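Local coordinates for arylamine n-acetyltransferase (PDB 1W5R), which catalyses, in its unmodified form, transfer of an acetyl group to arylamines, probably from acetyl-coenzyme A by way of a catalytic triad, at residues 22-25 against 26-29; 54-57 against 58-61; 128-131 against 132-135; 215-218 against 219-222. The protein carries 1 engineered substitution. One frame throughout, in Å; residues are numbered along the deposited sequence.

Contact 1: 22-25 against 26-29; sequences RPDL and GTLH
D24 and T27 meet with their side chains at about a right angle, and a single carboxylate oxygen makes the junction. D24 OD1 takes the backbone N-H of T27 nearly along its own C-O axis, with D24 OD1 2.9 Å from T27 N and an N-H...O angle of 156°; this identifies D24 as the N-cap of helix 25-38. The carboxylate can fold back over the helix start because D24 CG sits between the backbone N and the carbonyl carbon (chi1 55°). T27 OG1, which lies beside its own backbone N, comes within 2.9 Å of the same OD1 and within 2.7 Å of R22 O, so one hydroxyl proton has two acceptors to choose from. The other carboxylate oxygen, D24 OD2, is 2.8 Å from R22 NH2 in a salt bridge, and R22 lays a guanidinium face over D24 CB. Across the first turn, L25 and H29 run obliquely past each other: L25 CG is 3.8 Å from H29 CD2, while L25 O lies in the imidazole plane at the ring edge. Outside the two segments, L25 rests on Y127 and L28 on V129. The carboxylate is thus engaged through both oxygens, and its charge, placed at the positive end of the helix dipole and beside an arginine, would probably be stabilised as the anion.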
ATOM      1  N   ARG A  22     -37.535  -7.742   3.050  1.00 32.24           N
ATOM      2  CA  ARG A  22     -38.343  -8.773   2.404  1.00 31.16           C
ATOM      3  C   ARG A  22     -37.436  -9.820   1.750  1.00 29.42           C
ATOM      4  O   ARG A  22     -36.323  -9.487   1.344  1.00 29.71           O
ATOM      5  CB  ARG A  22     -39.231  -8.136   1.328  1.00 31.58           C
ATOM      6  CG  ARG A  22     -40.663  -8.675   1.279  1.00 33.82           C
ATOM      7  CD  ARG A  22     -41.086  -9.096  -0.140  1.00 36.56           C
ATOM      8  NE  ARG A  22     -40.730  -8.112  -1.165  1.00 36.83           N
ATOM      9  CZ  ARG A  22     -40.857  -8.305  -2.476  1.00 40.45           C
ATOM     10  NH1 ARG A  22     -41.345  -9.443  -2.948  1.00 38.56           N
ATOM     11  NH2 ARG A  22     -40.495  -7.351  -3.322  1.00 37.73           N
ATOM     12  N   PRO A  23     -37.899 -11.083   1.653  1.00 27.72           N
ATOM     13  CA  PRO A  23     -37.134 -12.121   0.947  1.00 26.50           C
ATOM     14  C   PRO A  23     -37.209 -12.032  -0.585  1.00 25.32           C
ATOM     15  O   PRO A  23     -37.821 -12.884  -1.236  1.00 25.20           O
ATOM     16  CB  PRO A  23     -37.764 -13.423   1.448  1.00 26.56           C
ATOM     17  CG  PRO A  23     -39.181 -13.047   1.763  1.00 26.78           C
ATOM     18  CD  PRO A  23     -39.138 -11.628   2.251  1.00 27.42           C
ATOM     19  N   ASP A  24     -36.560 -11.019  -1.147  1.00 23.90           N
ATOM     20  CA  ASP A  24     -36.488 -10.868  -2.589  1.00 23.16           C
ATOM     21  C   ASP A  24     -35.037 -10.709  -3.042  1.00 22.39           C
ATOM     22  O   ASP A  24     -34.122 -10.605  -2.208  1.00 21.67           O
ATOM     23  CB  ASP A  24     -37.368  -9.692  -3.057  1.00 23.56           C
ATOM     24  CG  ASP A  24     -37.032  -8.380  -2.356  1.00 24.73           C
ATOM     25  OD1 ASP A  24     -35.839  -8.099  -2.114  1.00 26.05           O
ATOM     26  OD2 ASP A  24     -37.960  -7.597  -2.059  1.00 26.35           O
ATOM     27  N   LEU A  25     -34.830 -10.692  -4.354  1.00 21.69           N
ATOM     28  CA  LEU A  25     -33.478 -10.621  -4.910  1.00 21.56           C
ATOM     29  C   LEU A  25     -32.725  -9.345  -4.515  1.00 20.90           C
ATOM     30  O   LEU A  25     -31.540  -9.400  -4.195  1.00 20.64           O
ATOM     31  CB  LEU A  25     -33.507 -10.803  -6.428  1.00 21.61           C
ATOM     32  CG  LEU A  25     -32.161 -10.990  -7.140  1.00 22.48           C
ATOM     33  CD1 LEU A  25     -31.429 -12.245  -6.657  1.00 23.04           C
ATOM     34  CD2 LEU A  25     -32.369 -11.037  -8.644  1.00 22.55           C
ATOM     35  N   GLY A  26     -33.407  -8.202  -4.528  1.00 20.31           N
ATOM     36  CA  GLY A  26     -32.807  -6.935  -4.101  1.00 19.63           C
ATOM     37  C   GLY A  26     -32.244  -6.989  -2.689  1.00 19.50           C
ATOM     38  O   GLY A  26     -31.145  -6.493  -2.422  1.00 19.95           O
ATOM     39  N   THR A  27     -32.996  -7.614  -1.788  1.00 18.81           N
ATOM     40  CA  THR A  27     -32.570  -7.778  -0.400  1.00 18.62           C
ATOM     41  C   THR A  27     -31.334  -8.680  -0.325  1.00 17.46           C
ATOM     42  O   THR A  27     -30.413  -8.394   0.430  1.00 17.72           O
ATOM     43  CB  THR A  27     -33.692  -8.361   0.473  1.00 19.17           C
ATOM     44  OG1 THR A  27     -34.767  -7.420   0.544  1.00 21.37           O
ATOM     45  CG2 THR A  27     -33.199  -8.660   1.894  1.00 20.31           C
ATOM     46  N   LEU A  28     -31.333  -9.752  -1.113  1.00 16.58           N
ATOM     47  CA  LEU A  28     -30.204 -10.684  -1.119  1.00 15.84           C
ATOM     48  C   LEU A  28     -28.918  -9.955  -1.496  1.00 15.62           C
ATOM     49  O   LEU A  28     -27.883 -10.115  -0.826  1.00 15.65           O
ATOM     50  CB  LEU A  28     -30.474 -11.863  -2.050  1.00 15.90           C
ATOM     51  CG  LEU A  28     -29.492 -13.044  -1.957  1.00 15.42           C
ATOM     52  CD1 LEU A  28     -29.452 -13.657  -0.558  1.00 17.42           C
ATOM     53  CD2 LEU A  28     -29.864 -14.083  -2.993  1.00 15.76           C
ATOM     54  N   HIS A  29     -28.977  -9.126  -2.533  1.00 15.39           N
ATOM     55  CA  HIS A  29     -27.821  -8.303  -2.912  1.00 15.00           C
ATOM     56  C   HIS A  29     -27.391  -7.346  -1.788  1.00 14.70           C
ATOM     57  O   HIS A  29     -26.206  -7.220  -1.469  1.00 14.49           O
ATOM     58  CB  HIS A  29     -28.130  -7.503  -4.186  1.00 15.52           C
ATOM     59  CG  HIS A  29     -28.083  -8.316  -5.438  1.00 16.12           C
ATOM     60  ND1 HIS A  29     -26.959  -8.393  -6.233  1.00 15.99           N
ATOM     61  CD2 HIS A  29     -29.018  -9.094  -6.034  1.00 17.93           C
ATOM     62  CE1 HIS A  29     -27.207  -9.179  -7.264  1.00 16.90           C
ATOM     63  NE2 HIS A  29     -28.451  -9.612  -7.172  1.00 17.81           N
TER

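Contact 2: 54-57 against 58-61; sequences DLSA and EALF
A59 holds its methyl over one face of the D54 carboxylate: A59 CB is 3.6 Å from D54 CG, and its nearly equal separations from the two oxygens show that it covers the group rather than touching one corner. S56 approaches D54 OD1 from that same face. S56 OG donates to D54 OD1 across 2.7 Å, on the syn side and 31° out of the carboxylate plane, and S56 N reaches the same oxygen at 2.9 Å. Two bonds therefore grip D54 OD1. With its proton committed to D54, S56 OG can accept from A59 N, 3.2 Å away with an N-H...O angle of 161°. With chi1 at 68° the hydroxyl swings in front of the first turn of the helix. Apolar groups occupy the inner side. L60 crosses L55 at a slant, with L60 CD2 4.2 Å from L55 CD2, and its other methyl, L60 CD1, lies 3.6 Å from L55 O. F61 presents a ring edge to the preceding turn: A57 O lies in the ring plane 3.1 Å from F61 CD1, and A57 CB is 4.1 Å from that same F61 CD1. Further out, L55 O bonds to Y82 OH and L55 N to E193 OE2, tying the loop to helices 73-87 and 189-201. An Asx turn at D54 thus runs directly into a serine N-cap, a capped start for helix 57-66 in the helical part of the N-acetyltransferase fold.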
ATOM      1  N   ASP A  54     -18.989 -25.781  16.900  1.00 10.57           N
ATOM      2  CA  ASP A  54     -20.437 -25.639  17.068  1.00 10.99           C
ATOM      3  C   ASP A  54     -20.960 -24.637  16.041  1.00 11.23           C
ATOM      4  O   ASP A  54     -20.646 -23.451  16.117  1.00 11.44           O
ATOM      5  CB  ASP A  54     -20.710 -25.158  18.501  1.00 11.34           C
ATOM      6  CG  ASP A  54     -22.188 -24.993  18.823  1.00 12.36           C
ATOM      7  OD1 ASP A  54     -23.050 -25.050  17.919  1.00 13.04           O
ATOM      8  OD2 ASP A  54     -22.483 -24.806  20.028  1.00 16.46           O
ATOM      9  N   LEU A  55     -21.740 -25.130  15.078  1.00 10.83           N
ATOM     10  CA  LEU A  55     -22.267 -24.277  14.017  1.00 11.45           C
ATOM     11  C   LEU A  55     -23.771 -23.996  14.171  1.00 11.63           C
ATOM     12  O   LEU A  55     -24.461 -23.667  13.199  1.00 12.23           O
ATOM     13  CB  LEU A  55     -21.936 -24.864  12.641  1.00 10.66           C
ATOM     14  CG  LEU A  55     -20.430 -25.054  12.381  1.00 10.63           C
ATOM     15  CD1 LEU A  55     -20.227 -25.725  11.020  1.00  9.82           C
ATOM     16  CD2 LEU A  55     -19.620 -23.750  12.461  1.00 10.69           C
ATOM     17  N   SER A  56     -24.274 -24.143  15.398  1.00 12.57           N
ATOM     18  CA  SER A  56     -25.647 -23.763  15.711  1.00 12.93           C
ATOM     19  C   SER A  56     -25.857 -22.263  15.575  1.00 13.26           C
ATOM     20  O   SER A  56     -24.910 -21.476  15.671  1.00 12.68           O
ATOM     21  CB  SER A  56     -25.987 -24.194  17.142  1.00 13.14           C
ATOM     22  OG  SER A  56     -25.256 -23.438  18.092  1.00 13.73           O
ATOM     23  N   ALA A  57     -27.102 -21.849  15.363  1.00 13.71           N
ATOM     24  CA  ALA A  57     -27.402 -20.424  15.306  1.00 14.34           C
ATOM     25  C   ALA A  57     -26.986 -19.709  16.595  1.00 14.77           C
ATOM     26  O   ALA A  57     -26.455 -18.602  16.560  1.00 15.06           O
ATOM     27  CB  ALA A  57     -28.888 -20.194  15.010  1.00 14.77           C
ATOM     28  N   GLU A  58     -27.254 -20.335  17.741  1.00 15.60           N
ATOM     29  CA  GLU A  58     -26.909 -19.731  19.031  1.00 16.64           C
ATOM     30  C   GLU A  58     -25.430 -19.385  19.108  1.00 15.58           C
ATOM     31  O   GLU A  58     -25.065 -18.273  19.495  1.00 15.93           O
ATOM     32  CB  GLU A  58     -27.305 -20.664  20.195  1.00 16.90           C
ATOM     33  CG  GLU A  58     -26.755 -20.222  21.550  1.00 19.76           C
ATOM     34  CD  GLU A  58     -27.310 -21.020  22.732  1.00 20.86           C
ATOM     35  OE1 GLU A  58     -27.932 -22.091  22.526  1.00 26.00           O
ATOM     36  OE2 GLU A  58     -27.103 -20.574  23.880  1.00 26.19           O
ATOM     37  N   ALA A  59     -24.589 -20.348  18.732  1.00 14.87           N
ATOM     38  CA  ALA A  59     -23.149 -20.161  18.783  1.00 14.15           C
ATOM     39  C   ALA A  59     -22.700 -19.088  17.796  1.00 13.92           C
ATOM     40  O   ALA A  59     -21.877 -18.247  18.131  1.00 13.46           O
ATOM     41  CB  ALA A  59     -22.450 -21.452  18.490  1.00 14.12           C
ATOM     42  N   LEU A  60     -23.226 -19.133  16.573  1.00 13.38           N
ATOM     43  CA  LEU A  60     -22.739 -18.214  15.536  1.00 12.73           C
ATOM     44  C   LEU A  60     -23.202 -16.765  15.737  1.00 13.22           C
ATOM     45  O   LEU A  60     -22.427 -15.824  15.517  1.00 12.69           O
ATOM     46  CB  LEU A  60     -23.101 -18.741  14.147  1.00 12.34           C
ATOM     47  CG  LEU A  60     -22.482 -20.099  13.809  1.00 11.59           C
ATOM     48  CD1 LEU A  60     -22.852 -20.512  12.389  1.00 12.02           C
ATOM     49  CD2 LEU A  60     -20.952 -20.082  14.009  1.00 11.15           C
ATOM     50  N   PHE A  61     -24.451 -16.586  16.161  1.00 13.24           N
ATOM     51  CA  PHE A  61     -24.930 -15.244  16.506  1.00 13.85           C
ATOM     52  C   PHE A  61     -24.152 -14.689  17.698  1.00 13.77           C
ATOM     53  O   PHE A  61     -23.726 -13.535  17.691  1.00 13.73           O
ATOM     54  CB  PHE A  61     -26.435 -15.256  16.810  1.00 14.72           C
ATOM     55  CG  PHE A  61     -27.325 -15.141  15.591  1.00 15.63           C
ATOM     56  CD1 PHE A  61     -27.663 -16.268  14.840  1.00 16.58           C
ATOM     57  CD2 PHE A  61     -27.866 -13.899  15.217  1.00 16.36           C
ATOM     58  CE1 PHE A  61     -28.514 -16.170  13.713  1.00 16.45           C
ATOM     59  CE2 PHE A  61     -28.723 -13.790  14.097  1.00 15.88           C
ATOM     60  CZ  PHE A  61     -29.040 -14.922  13.346  1.00 16.17           C
TER

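Contact 3: 128-131 against 132-135; sequences LVDV and GFGG
D130 OD1 accepts the backbone N-H of G132, the one direct hydrogen bond joining 128-131 to 132-135. D130 OD1 and G132 N are 3.0 Å apart, and the donor comes to the anti side of the carboxylate, 33° out of its plane. D130 CG stands anti to the backbone N (chi1 177°), beside the carbonyl carbon, the side from which OD1 reaches G132 N. N77 ND2 is a further donor to OD1, while OD2 bonds to H113 NE2 and more weakly to Y180 OH, so several partners fix the rotation of this buried group. Water 1 supplies an indirect link: it donates to V131 O across 2.8 Å and accepts from G134 N at 2.9 Å. Van der Waals contact is confined mainly to F133, whose CB lies 3.6 Å from D130 OD2; carboxylate and ring planes are 69° apart. Beyond CB the F133 ring turns off and meets the rings of H113 and Y180. An aspartate bonded to a histidine NE2 in this family is consistent with the Asp of the Cys-His-Asp catalytic triad, whose cysteine is replaced in this engineered protein by glutamine.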
ATOM      1  N   LEU A 128     -26.044 -18.979  -5.890  1.00 12.83           N
ATOM      2  CA  LEU A 128     -24.880 -19.222  -5.035  1.00 11.72           C
ATOM      3  C   LEU A 128     -24.607 -17.991  -4.191  1.00 11.79           C
ATOM      4  O   LEU A 128     -24.515 -16.871  -4.707  1.00 11.37           O
ATOM      5  CB  LEU A 128     -23.654 -19.575  -5.877  1.00 11.58           C
ATOM      6  CG  LEU A 128     -22.357 -19.804  -5.081  1.00 10.50           C
ATOM      7  CD1 LEU A 128     -22.488 -20.969  -4.104  1.00 11.16           C
ATOM      8  CD2 LEU A 128     -21.199 -19.979  -6.035  1.00 11.38           C
ATOM      9  N   VAL A 129     -24.492 -18.201  -2.882  1.00 11.01           N
ATOM     10  CA  VAL A 129     -24.177 -17.120  -1.954  1.00 10.66           C
ATOM     11  C   VAL A 129     -23.000 -17.593  -1.110  1.00 10.41           C
ATOM     12  O   VAL A 129     -23.027 -18.690  -0.552  1.00 10.36           O
ATOM     13  CB  VAL A 129     -25.395 -16.762  -1.064  1.00 11.06           C
ATOM     14  CG1 VAL A 129     -25.007 -15.735  -0.028  1.00 12.64           C
ATOM     15  CG2 VAL A 129     -26.538 -16.227  -1.950  1.00 12.46           C
ATOM     16  N   ASP A 130     -21.958 -16.770  -1.048  1.00  9.39           N
ATOM     17  CA  ASP A 130     -20.767 -17.150  -0.292  1.00  9.24           C
ATOM     18  C   ASP A 130     -20.125 -15.886   0.229  1.00  9.24           C
ATOM     19  O   ASP A 130     -19.513 -15.145  -0.528  1.00 10.19           O
ATOM     20  CB  ASP A 130     -19.804 -17.924  -1.197  1.00  9.58           C
ATOM     21  CG  ASP A 130     -18.493 -18.305  -0.503  1.00  9.47           C
ATOM     22  OD1 ASP A 130     -18.380 -18.155   0.738  1.00  8.55           O
ATOM     23  OD2 ASP A 130     -17.577 -18.782  -1.222  1.00  9.34           O
ATOM     24  N   VAL A 131     -20.309 -15.629   1.514  1.00  8.51           N
ATOM     25  CA  VAL A 131     -19.690 -14.472   2.156  1.00  8.45           C
ATOM     26  C   VAL A 131     -18.544 -14.913   3.080  1.00  8.09           C
ATOM     27  O   VAL A 131     -18.058 -14.127   3.899  1.00  8.46           O
ATOM     28  CB  VAL A 131     -20.721 -13.599   2.912  1.00  9.37           C
ATOM     29  CG1 VAL A 131     -21.765 -13.028   1.932  1.00 10.07           C
ATOM     30  CG2 VAL A 131     -21.400 -14.401   4.035  1.00 10.25           C
ATOM     31  N   GLY A 132     -18.128 -16.170   2.938  1.00  8.21           N
ATOM     32  CA  GLY A 132     -17.182 -16.767   3.874  1.00  8.60           C
ATOM     33  C   GLY A 132     -15.840 -17.217   3.334  1.00  8.36           C
ATOM     34  O   GLY A 132     -15.069 -17.857   4.069  1.00  9.50           O
ATOM     35  N   PHE A 133     -15.534 -16.887   2.076  1.00  8.14           N
ATOM     36  CA  PHE A 133     -14.297 -17.391   1.455  1.00  8.53           C
ATOM     37  C   PHE A 133     -13.083 -16.505   1.777  1.00  9.22           C
ATOM     38  O   PHE A 133     -11.951 -16.876   1.460  1.00 11.59           O
ATOM     39  CB  PHE A 133     -14.471 -17.508  -0.065  1.00  8.89           C
ATOM     40  CG  PHE A 133     -13.364 -18.269  -0.748  1.00  8.70           C
ATOM     41  CD1 PHE A 133     -13.134 -19.621  -0.458  1.00 10.09           C
ATOM     42  CD2 PHE A 133     -12.557 -17.638  -1.696  1.00  9.96           C
ATOM     43  CE1 PHE A 133     -12.096 -20.324  -1.095  1.00 10.41           C
ATOM     44  CE2 PHE A 133     -11.533 -18.343  -2.345  1.00  9.19           C
ATOM     45  CZ  PHE A 133     -11.304 -19.680  -2.037  1.00  9.96           C
ATOM     46  N   GLY A 134     -13.321 -15.349   2.390  1.00  8.80           N
ATOM     47  CA  GLY A 134     -12.240 -14.436   2.799  1.00  8.47           C
ATOM     48  C   GLY A 134     -12.070 -13.278   1.828  1.00  8.95           C
ATOM     49  O   GLY A 134     -13.052 -12.757   1.285  1.00  8.74           O
ATOM     50  N   GLY A 135     -10.825 -12.882   1.580  1.00  9.14           N
ATOM     51  CA  GLY A 135     -10.561 -11.720   0.727  1.00  8.62           C
ATOM     52  C   GLY A 135     -11.130 -11.787  -0.688  1.00  9.21           C
ATOM     53  O   GLY A 135     -11.484 -10.747  -1.248  1.00  9.83           O
TER
HETATM   54  O   HOH W   1     -15.272 -14.042   4.030  1.00  9.86           O

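Contact 4: 215-218 against 219-222; sequences VVTD and DARY
V215 and Y222 lie side by side and point the same way, V215 CG1 resting 4.0 Å from Y222 CD1. Their backbones form an antiparallel hydrogen-bonded pair: Y222 N is 2.9 Å from V215 O and meets it almost head-on at a C=O...N angle of 179°, while V215 N returns a bond to Y222 O. On the other face of the sheet V216 and R221 make a non-hydrogen-bonded pair, with V216 CG1 3.9 Å from R221 CG and V216 CG2 3.8 Å from R221 NH1; the R221 chain is extended from CG to NE, and V216 CG1 lies over one face of its guanidinium. The ladder closes where T217 N donates to A220 O across 2.9 Å. This is a beta hairpin between strands 212-216 and 220-225, and D218 and D219 turn the chain with backbone angles close to those of a type I turn. T217 OG1, turned by a chi1 of 66°, faces the Y222 ring edge in its plane, 3.9 Å from Y222 CE1. Water 2, also at that edge, bridges the two hydroxyls, 2.7 Å from both T217 OG1 and Y222 OH. Beyond the hairpin, D218 OD1 forms salt bridges with R37 and R153. R221 NH2 pairs with E155, and R221 NH1 bonds to the carbonyls of G135 and T137. Backbone bonds of V216 with N36 and of R221 with H232 hold the two strands from outside.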
ATOM      1  N   VAL A 215     -11.626  -8.405   4.773  1.00  8.60           N
ATOM      2  CA  VAL A 215     -12.904  -7.694   4.702  1.00  9.38           C
ATOM      3  C   VAL A 215     -13.000  -7.125   3.293  1.00  9.48           C
ATOM      4  O   VAL A 215     -11.977  -6.941   2.628  1.00 10.63           O
ATOM      5  CB  VAL A 215     -13.028  -6.592   5.790  1.00  9.21           C
ATOM      6  CG1 VAL A 215     -12.144  -5.369   5.468  1.00 11.01           C
ATOM      7  CG2 VAL A 215     -14.492  -6.212   6.008  1.00 11.03           C
ATOM      8  N   VAL A 216     -14.220  -6.866   2.827  1.00 10.09           N
ATOM      9  CA  VAL A 216     -14.385  -6.351   1.469  1.00 10.31           C
ATOM     10  C   VAL A 216     -15.333  -5.165   1.482  1.00 10.75           C
ATOM     11  O   VAL A 216     -16.484  -5.291   1.907  1.00 11.17           O
ATOM     12  CB  VAL A 216     -14.922  -7.425   0.480  1.00 10.21           C
ATOM     13  CG1 VAL A 216     -15.037  -6.851  -0.938  1.00 11.00           C
ATOM     14  CG2 VAL A 216     -14.005  -8.644   0.469  1.00  9.24           C
ATOM     15  N   THR A 217     -14.838  -4.024   0.998  1.00 11.33           N
ATOM     16  CA  THR A 217     -15.634  -2.807   0.911  1.00 12.30           C
ATOM     17  C   THR A 217     -16.058  -2.612  -0.542  1.00 12.25           C
ATOM     18  O   THR A 217     -15.631  -3.370  -1.429  1.00 12.32           O
ATOM     19  CB  THR A 217     -14.812  -1.581   1.348  1.00 12.92           C
ATOM     20  OG1 THR A 217     -13.748  -1.360   0.415  1.00 14.18           O
ATOM     21  CG2 THR A 217     -14.221  -1.788   2.750  1.00 14.15           C
ATOM     22  N   ASP A 218     -16.876  -1.589  -0.795  1.00 12.39           N
ATOM     23  CA  ASP A 218     -17.279  -1.308  -2.177  1.00 13.52           C
ATOM     24  C   ASP A 218     -16.075  -1.101  -3.092  1.00 13.76           C
ATOM     25  O   ASP A 218     -16.137  -1.450  -4.274  1.00 14.53           O
ATOM     26  CB  ASP A 218     -18.171  -0.061  -2.267  1.00 14.14           C
ATOM     27  CG  ASP A 218     -19.489  -0.220  -1.538  1.00 15.70           C
ATOM     28  OD1 ASP A 218     -19.775  -1.310  -0.983  1.00 15.37           O
ATOM     29  OD2 ASP A 218     -20.264   0.761  -1.536  1.00 18.56           O
ATOM     30  N   ASP A 219     -14.997  -0.536  -2.542  1.00 14.27           N
ATOM     31  CA  ASP A 219     -13.830  -0.125  -3.339  1.00 15.18           C
ATOM     32  C   ASP A 219     -12.669  -1.097  -3.341  1.00 14.03           C
ATOM     33  O   ASP A 219     -11.812  -1.029  -4.222  1.00 14.50           O
ATOM     34  CB  ASP A 219     -13.291   1.219  -2.852  1.00 16.60           C
ATOM     35  CG  ASP A 219     -14.260   2.355  -3.075  1.00 20.13           C
ATOM     36  OD1 ASP A 219     -14.989   2.335  -4.086  1.00 23.42           O
ATOM     37  OD2 ASP A 219     -14.269   3.282  -2.236  1.00 25.85           O
ATOM     38  N   ALA A 220     -12.604  -1.992  -2.358  1.00 12.73           N
ATOM     39  CA  ALA A 220     -11.380  -2.787  -2.236  1.00 11.76           C
ATOM     40  C   ALA A 220     -11.569  -4.093  -1.488  1.00 11.05           C
ATOM     41  O   ALA A 220     -12.424  -4.183  -0.618  1.00 11.33           O
ATOM     42  CB  ALA A 220     -10.271  -1.971  -1.572  1.00 13.32           C
ATOM     43  N   ARG A 221     -10.727  -5.066  -1.820  1.00 10.22           N
ATOM     44  CA  ARG A 221     -10.618  -6.308  -1.053  1.00  9.47           C
ATOM     45  C   ARG A 221      -9.379  -6.227  -0.184  1.00 10.10           C
ATOM     46  O   ARG A 221      -8.301  -5.885  -0.680  1.00 10.68           O
ATOM     47  CB  ARG A 221     -10.510  -7.509  -1.990  1.00  9.12           C
ATOM     48  CG  ARG A 221     -11.727  -7.700  -2.888  1.00  9.18           C
ATOM     49  CD  ARG A 221     -11.502  -8.845  -3.873  1.00  9.39           C
ATOM     50  NE  ARG A 221     -12.694  -9.183  -4.666  1.00  9.51           N
ATOM     51  CZ  ARG A 221     -13.733  -9.886  -4.201  1.00  9.28           C
ATOM     52  NH1 ARG A 221     -13.746 -10.319  -2.941  1.00  9.52           N
ATOM     53  NH2 ARG A 221     -14.767 -10.156  -4.996  1.00  9.32           N
ATOM     54  N   TYR A 222      -9.533  -6.565   1.093  1.00 10.56           N
ATOM     55  CA  TYR A 222      -8.431  -6.549   2.053  1.00 10.41           C
ATOM     56  C   TYR A 222      -8.170  -7.949   2.548  1.00 10.74           C
ATOM     57  O   TYR A 222      -9.092  -8.622   3.003  1.00 11.00           O
ATOM     58  CB  TYR A 222      -8.787  -5.660   3.254  1.00 11.45           C
ATOM     59  CG  TYR A 222      -9.001  -4.221   2.868  1.00 12.33           C
ATOM     60  CD1 TYR A 222     -10.238  -3.787   2.391  1.00 12.77           C
ATOM     61  CD2 TYR A 222      -7.964  -3.294   2.975  1.00 13.77           C
ATOM     62  CE1 TYR A 222     -10.434  -2.466   2.033  1.00 15.19           C
ATOM     63  CE2 TYR A 222      -8.152  -1.961   2.612  1.00 14.64           C
ATOM     64  CZ  TYR A 222      -9.388  -1.553   2.150  1.00 14.86           C
ATOM     65  OH  TYR A 222      -9.582  -0.236   1.771  1.00 16.22           O
TER
HETATM   66  O   HOH W   2     -12.064   0.665   1.100  1.00 18.92           O

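How the contacts relate
Along the chain the four contacts follow in series, 1 to 4. The centre of contact 3 lies about 4 Å from the centre of the chain, whereas contact 1 is at the surface; their centres are about 17 Å apart, yet L28 of helix 25-38 packs on V129 of strand 127-129. Contacts 3 and 4, about 13 Å apart between centres, touch through the end of 132-135 and the R221 side chain. The loop following the probable triad aspartate therefore links the sheet holding strand 127-129 to the hairpin of strands 212-216 and 220-225. Contact 2 starts helix 57-66, stands apart from the others, and is about 26 Å centre to centre from contact 4, across the chain's centre.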